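PDB 7CSL: elongation factor 1-beta from Pyrococcus horikoshii OT-3, which probably promotes the exchange of GDP for GTP on elongation factor 1-alpha, regenerating the GTP-bound form that binds aminoacyl-tRNA. Local coordinates for residues C[23-28]-C[39-44]. Residues are numbered along the deposited sequence; the frame is centred on the assembly and turned at random.
Sequences ELEEKL and AKVERE
A surface salt bridge between Glu-25 and Arg-43, with Val-41 packed against the acid, joins helix 21-29 to strand 37-47, an outermost strand, within this chain, of the four-stranded antiparallel sheet in this two-layer α+β sandwich of ferredoxin-like topology (βαββαβ). It illustrates how a helix can be tied to the margin of a sheet largely through polar side chains while its apolar side packs inward: Leu-24 and Leu-28 of the same helix turn to the core, where both touch Val-80 and Leu-28 also meets Leu-53 and Phe-55. Glu-25 reaches across to the strand. Its CG lies anti to the backbone N (chi1 -174°), and the extended chain beyond brings the carboxylate over Val-41, which comes from the opposite direction. There Glu-25 CD lies 4.1 Å from Val-41 CG1 and Glu-25 OE2 3.9 Å from Val-41 CB, so the acid's flank rests on the valine while its oxygens divide their polar partners. OE2 pairs with Lys-29, one turn further along the helix. Glu-25 OE1 accepts a nearly straight bond from Arg-43 NH2 at 3.1 Å, with the oxygen practically in the guanidinium plane and met close to its own C-O direction. The two flat groups are almost perpendicular, 85° apart, and Glu-25 meets the guanidinium through OE1 alone, not as a two-pronged pair. Arg-43 NH2 also pairs with Asp-22, giving the arginine two acidic partners on the helix. A water closes a second path between the same side chains, donating to Glu-25 OE1 at 2.8 Å and accepting from Arg-43 NE at 2.9 Å.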
loop_
_atom_site.group_PDB
_atom_site.type_symbol
_atom_site.label_atom_id
_atom_site.label_comp_id
_atom_site.label_asym_id
_atom_site.label_seq_id
_atom_site.Cartn_x
_atom_site.Cartn_y
_atom_site.Cartn_z
ATOM N N GLU C 23 26.884 -12.709 -6.092
ATOM C CA GLU C 23 26.545 -14.052 -6.516
ATOM C C GLU C 23 25.043 -14.270 -6.447
ATOM O O GLU C 23 24.462 -14.872 -7.354
ATOM C CB GLU C 23 27.265 -15.046 -5.611
ATOM C CG GLU C 23 27.073 -16.512 -5.936
ATOM C CD GLU C 23 27.844 -17.403 -4.965
ATOM O OE1 GLU C 23 27.243 -18.378 -4.468
ATOM O OE2 GLU C 23 29.032 -17.108 -4.678
ATOM N N LEU C 24 24.442 -13.778 -5.358
ATOM C CA LEU C 24 23.016 -13.904 -5.097
ATOM C C LEU C 24 22.203 -13.073 -6.107
ATOM O O LEU C 24 21.242 -13.573 -6.726
ATOM C CB LEU C 24 22.686 -13.506 -3.633
ATOM C CG LEU C 24 21.198 -13.459 -3.305
ATOM C CD1 LEU C 24 20.613 -14.867 -3.406
ATOM C CD2 LEU C 24 20.929 -12.892 -1.928
ATOM N N GLU C 25 22.616 -11.837 -6.332
ATOM C CA GLU C 25 21.971 -11.009 -7.362
ATOM C C GLU C 25 21.912 -11.718 -8.699
ATOM O O GLU C 25 20.856 -11.788 -9.318
ATOM C CB GLU C 25 22.712 -9.699 -7.525
ATOM C CG GLU C 25 22.048 -8.694 -8.463
ATOM C CD GLU C 25 22.814 -7.397 -8.508
ATOM O OE1 GLU C 25 23.392 -7.047 -7.457
ATOM O OE2 GLU C 25 22.839 -6.739 -9.578
ATOM N N GLU C 26 23.058 -12.246 -9.124
ATOM C CA GLU C 26 23.175 -12.925 -10.410
ATOM C C GLU C 26 22.208 -14.107 -10.518
ATOM O O GLU C 26 21.685 -14.363 -11.601
ATOM C CB GLU C 26 24.630 -13.395 -10.659
ATOM C CG GLU C 26 24.945 -13.707 -12.121
ATOM C CD GLU C 26 26.101 -14.694 -12.317
ATOM O OE1 GLU C 26 27.247 -14.374 -11.917
ATOM O OE2 GLU C 26 25.863 -15.786 -12.895
ATOM N N LYS C 27 22.024 -14.841 -9.413
ATOM C CA LYS C 27 21.160 -16.030 -9.380
ATOM C C LYS C 27 19.695 -15.660 -9.420
ATOM O O LYS C 27 18.866 -16.321 -10.084
ATOM C CB LYS C 27 21.410 -16.884 -8.117
ATOM C CG LYS C 27 22.446 -17.996 -8.306
ATOM C CD LYS C 27 23.241 -18.290 -7.040
ATOM C CE LYS C 27 24.004 -19.616 -7.113
ATOM N NZ LYS C 27 23.330 -20.710 -6.341
ATOM N N LEU C 28 19.359 -14.636 -8.649
ATOM C CA LEU C 28 17.999 -14.117 -8.622
ATOM C C LEU C 28 17.593 -13.570 -9.983
ATOM O O LEU C 28 16.467 -13.761 -10.416
ATOM C CB LEU C 28 17.913 -12.996 -7.597
ATOM C CG LEU C 28 18.048 -13.479 -6.173
ATOM C CD1 LEU C 28 18.293 -12.268 -5.252
ATOM C CD2 LEU C 28 16.815 -14.269 -5.775
ATOM N N ALA C 39 14.162 -3.334 -14.003
ATOM C CA ALA C 39 14.647 -1.968 -14.226
ATOM C C ALA C 39 15.993 -1.749 -13.557
ATOM O O ALA C 39 16.846 -1.137 -14.146
ATOM C CB ALA C 39 13.621 -0.909 -13.766
ATOM N N LYS C 40 16.168 -2.286 -12.348
ATOM C CA LYS C 40 17.389 -2.145 -11.579
ATOM C C LYS C 40 17.351 -2.936 -10.273
ATOM O O LYS C 40 16.298 -3.338 -9.780
ATOM C CB LYS C 40 17.685 -0.683 -11.217
ATOM C CG LYS C 40 16.642 -0.023 -10.339
ATOM C CD LYS C 40 17.113 1.371 -9.993
ATOM C CE LYS C 40 16.178 1.998 -8.984
ATOM N NZ LYS C 40 16.575 3.408 -8.792
ATOM N N VAL C 41 18.528 -3.129 -9.708
ATOM C CA VAL C 41 18.659 -3.744 -8.401
ATOM C C VAL C 41 19.399 -2.743 -7.531
ATOM O O VAL C 41 20.443 -2.259 -7.939
ATOM C CB VAL C 41 19.445 -5.067 -8.475
ATOM C CG1 VAL C 41 19.327 -5.811 -7.157
ATOM C CG2 VAL C 41 18.900 -5.939 -9.593
ATOM N N GLU C 42 18.850 -2.437 -6.361
ATOM C CA GLU C 42 19.521 -1.605 -5.402
ATOM C C GLU C 42 19.830 -2.421 -4.162
ATOM O O GLU C 42 19.119 -3.367 -3.842
ATOM C CB GLU C 42 18.664 -0.417 -5.038
ATOM C CG GLU C 42 18.252 0.359 -6.263
ATOM C CD GLU C 42 17.911 1.776 -5.947
ATOM O OE1 GLU C 42 17.056 1.991 -5.065
ATOM O OE2 GLU C 42 18.485 2.654 -6.611
ATOM N N ARG C 43 20.884 -2.018 -3.461
ATOM C CA ARG C 43 21.235 -2.611 -2.175
ATOM C C ARG C 43 20.865 -1.648 -1.080
ATOM O O ARG C 43 21.118 -0.436 -1.191
ATOM C CB ARG C 43 22.713 -2.969 -2.140
ATOM C CG ARG C 43 23.076 -3.837 -3.308
ATOM C CD ARG C 43 24.359 -4.594 -3.096
ATOM N NE ARG C 43 24.553 -5.537 -4.184
ATOM C CZ ARG C 43 25.666 -6.242 -4.401
ATOM N NH1 ARG C 43 26.720 -6.136 -3.598
ATOM N NH2 ARG C 43 25.718 -7.075 -5.444
ATOM N N GLU C 44 20.226 -2.182 -0.049
ATOM C CA GLU C 44 19.795 -1.386 1.082
ATOM C C GLU C 44 20.224 -2.067 2.385
ATOM O O GLU C 44 19.672 -3.155 2.756
ATOM C CB GLU C 44 18.271 -1.146 1.066
ATOM C CG GLU C 44 17.858 0.081 1.877
ATOM C CD GLU C 44 16.418 0.056 2.359
ATOM O OE1 GLU C 44 15.641 -0.818 1.945
ATOM O OE2 GLU C 44 16.049 0.935 3.163
HETATM O O HOH W 1 22.984 -4.460 -6.362
#